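Local atomic coordinates of conserved hypothetical protein (Pyrococcus furiosus, PDB entry 1Y81), a protein that is of unknown function but belongs to the CoA-binding domain family, has a Rossmann-like fold and holds coenzyme A. Residues Glu107-Leu112 with Val117-Gly122. Sequence-based numbering, arbitrary orientation.
Sequences EIRRFL and VEYSFG
Arg109 touches Phe121 through its guanidinium and Tyr119 through CG and the guanidinium edge. Phe121 CD2 sits over one face of the guanidinium, toward its rim, 3.5 Å from Arg109 NH2. The guanidinium meets the edge of the Phe121 ring, planes 58° apart, so this is no flat stack. Tyr119 crosses Arg109 at about a right angle, with Tyr119 OH at the guanidinium edge, near its plane, and 3.3 Å from Arg109 CG. Both polar groups bond to helix residues: Arg109 NE forms a salt bridge with Glu106 OE1, and Tyr119 OH is hydrogen-bonded to Glu113 OE2. Tyr119 CE1 lies over the centre of one face of the Phe121 ring. Because Ile108 CG2 is anti to the backbone N, it points at the edge of the Phe121 ring, in its plane, 3.8 Å from Phe121 CZ. Leu112 CD1 packs obliquely on Tyr119, 3.5 Å from Tyr119 CB, and Leu112 CD2 touches Val117 CG2. Val117 N gives Leu112 O a weak hydrogen bond. The contact packs helix 106-115 against strand 118-120, an outermost strand of the parallel sheet, within the beta-alpha-beta unit begun by strand 96-99. Ile108 and Leu112 also pack on Phe99, and Ile108 on Leu83 of helix 79-91.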
loop_
_atom_site.group_PDB
_atom_site.type_symbol
_atom_site.label_atom_id
_atom_site.label_comp_id
_atom_site.label_asym_id
_atom_site.label_seq_id
_atom_site.Cartn_x
_atom_site.Cartn_y
_atom_site.Cartn_z
ATOM N N GLU A 107 -2.911 -11.592 12.798
ATOM C CA GLU A 107 -3.911 -10.611 13.275
ATOM C C GLU A 107 -4.538 -9.830 12.118
ATOM O O GLU A 107 -5.748 -9.564 12.115
ATOM C CB GLU A 107 -3.324 -9.662 14.333
ATOM C CG GLU A 107 -4.376 -8.715 14.932
ATOM C CD GLU A 107 -3.957 -8.066 16.253
ATOM O OE1 GLU A 107 -2.753 -8.067 16.576
ATOM O OE2 GLU A 107 -4.852 -7.543 16.962
ATOM N N ILE A 108 -3.715 -9.470 11.132
ATOM C CA ILE A 108 -4.198 -8.841 9.909
ATOM C C ILE A 108 -5.058 -9.824 9.121
ATOM O O ILE A 108 -6.120 -9.468 8.611
ATOM C CB ILE A 108 -3.002 -8.334 9.034
ATOM C CG1 ILE A 108 -2.322 -7.129 9.707
ATOM C CG2 ILE A 108 -3.456 -8.016 7.632
ATOM C CD1 ILE A 108 -1.045 -6.660 9.005
ATOM N N ARG A 109 -4.602 -11.070 9.032
ATOM C CA ARG A 109 -5.356 -12.094 8.314
ATOM C C ARG A 109 -6.749 -12.235 8.945
ATOM O O ARG A 109 -7.750 -12.224 8.235
ATOM C CB ARG A 109 -4.625 -13.436 8.319
ATOM C CG ARG A 109 -5.099 -14.377 7.221
ATOM C CD ARG A 109 -4.687 -15.845 7.472
ATOM N NE ARG A 109 -3.240 -16.059 7.460
ATOM C CZ ARG A 109 -2.506 -16.218 6.358
ATOM N NH1 ARG A 109 -3.072 -16.172 5.155
ATOM N NH2 ARG A 109 -1.201 -16.412 6.465
ATOM N N ARG A 110 -6.781 -12.340 10.276
ATOM C CA ARG A 110 -8.029 -12.463 11.051
ATOM C C ARG A 110 -9.008 -11.321 10.755
ATOM O O ARG A 110 -10.194 -11.556 10.485
ATOM C CB ARG A 110 -7.724 -12.474 12.546
ATOM C CD ARG A 110 -6.883 -14.692 14.316
ATOM N NE ARG A 110 -6.065 -13.764 15.099
ATOM C CZ ARG A 110 -4.806 -13.996 15.471
ATOM N NH1 ARG A 110 -4.199 -15.131 15.133
ATOM N NH2 ARG A 110 -4.153 -13.089 16.186
ATOM N N PHE A 111 -8.500 -10.088 10.793
ATOM C CA PHE A 111 -9.327 -8.914 10.523
ATOM C C PHE A 111 -9.850 -8.891 9.072
ATOM O O PHE A 111 -11.024 -8.582 8.831
ATOM C CB PHE A 111 -8.564 -7.626 10.842
ATOM C CG PHE A 111 -9.181 -6.401 10.232
ATOM C CD1 PHE A 111 -10.320 -5.824 10.797
ATOM C CD2 PHE A 111 -8.643 -5.839 9.071
ATOM C CE1 PHE A 111 -10.906 -4.699 10.223
ATOM C CE2 PHE A 111 -9.223 -4.720 8.489
ATOM C CZ PHE A 111 -10.359 -4.147 9.066
ATOM N N LEU A 112 -8.969 -9.208 8.123
ATOM C CA LEU A 112 -9.311 -9.212 6.693
ATOM C C LEU A 112 -10.303 -10.309 6.284
ATOM O O LEU A 112 -11.181 -10.070 5.454
ATOM C CB LEU A 112 -8.054 -9.301 5.833
ATOM C CG LEU A 112 -7.094 -8.109 5.871
ATOM C CD1 LEU A 112 -5.937 -8.363 4.926
ATOM C CD2 LEU A 112 -7.811 -6.792 5.537
ATOM N N VAL A 117 -12.634 -8.872 2.602
ATOM C CA VAL A 117 -11.943 -8.195 1.496
ATOM C C VAL A 117 -10.890 -9.128 0.876
ATOM O O VAL A 117 -10.461 -10.099 1.520
ATOM C CB VAL A 117 -11.288 -6.854 1.952
ATOM C CG1 VAL A 117 -12.316 -5.950 2.609
ATOM C CG2 VAL A 117 -10.117 -7.105 2.900
ATOM N N GLU A 118 -10.499 -8.846 -0.371
ATOM C CA GLU A 118 -9.429 -9.590 -1.039
ATOM C C GLU A 118 -8.102 -9.109 -0.490
ATOM O O GLU A 118 -7.929 -7.918 -0.251
ATOM C CB GLU A 118 -9.436 -9.356 -2.546
ATOM C CG GLU A 118 -10.662 -9.825 -3.294
ATOM C CD GLU A 118 -10.562 -9.527 -4.785
ATOM O OE1 GLU A 118 -9.686 -10.117 -5.453
ATOM O OE2 GLU A 118 -11.357 -8.699 -5.288
ATOM N N TYR A 119 -7.170 -10.037 -0.284
ATOM C CA TYR A 119 -5.830 -9.677 0.177
ATOM C C TYR A 119 -4.790 -10.630 -0.368
ATOM O O TYR A 119 -5.119 -11.735 -0.820
ATOM C CB TYR A 119 -5.769 -9.644 1.709
ATOM C CG TYR A 119 -5.874 -11.009 2.368
ATOM C CD1 TYR A 119 -4.734 -11.804 2.566
ATOM C CD2 TYR A 119 -7.113 -11.513 2.779
ATOM C CE1 TYR A 119 -4.829 -13.072 3.169
ATOM C CE2 TYR A 119 -7.220 -12.772 3.382
ATOM C CZ TYR A 119 -6.076 -13.544 3.572
ATOM O OH TYR A 119 -6.175 -14.788 4.163
ATOM N N SER A 120 -3.529 -10.204 -0.305
ATOM C CA SER A 120 -2.411 -11.021 -0.734
ATOM C C SER A 120 -1.339 -11.004 0.354
ATOM O O SER A 120 -0.954 -9.921 0.850
ATOM C CB SER A 120 -1.860 -10.520 -2.074
ATOM O OG SER A 120 -0.776 -11.317 -2.533
ATOM N N PHE A 121 -0.904 -12.204 0.759
ATOM C CA PHE A 121 0.277 -12.391 1.622
ATOM C C PHE A 121 1.335 -13.131 0.813
ATOM O O PHE A 121 0.997 -13.916 -0.082
ATOM C CB PHE A 121 -0.047 -13.258 2.855
ATOM C CG PHE A 121 -0.773 -12.544 3.981
ATOM C CD1 PHE A 121 -1.335 -11.260 3.819
ATOM C CD2 PHE A 121 -0.920 -13.187 5.219
ATOM C CE1 PHE A 121 -2.014 -10.626 4.889
ATOM C CE2 PHE A 121 -1.590 -12.568 6.284
ATOM C CZ PHE A 121 -2.138 -11.275 6.114
ATOM N N GLY A 122 2.608 -12.881 1.126
ATOM C CA GLY A 122 3.725 -13.709 0.621
ATOM C C GLY A 122 4.114 -13.565 -0.833
ATOM O O GLY A 122 4.961 -14.324 -1.325
#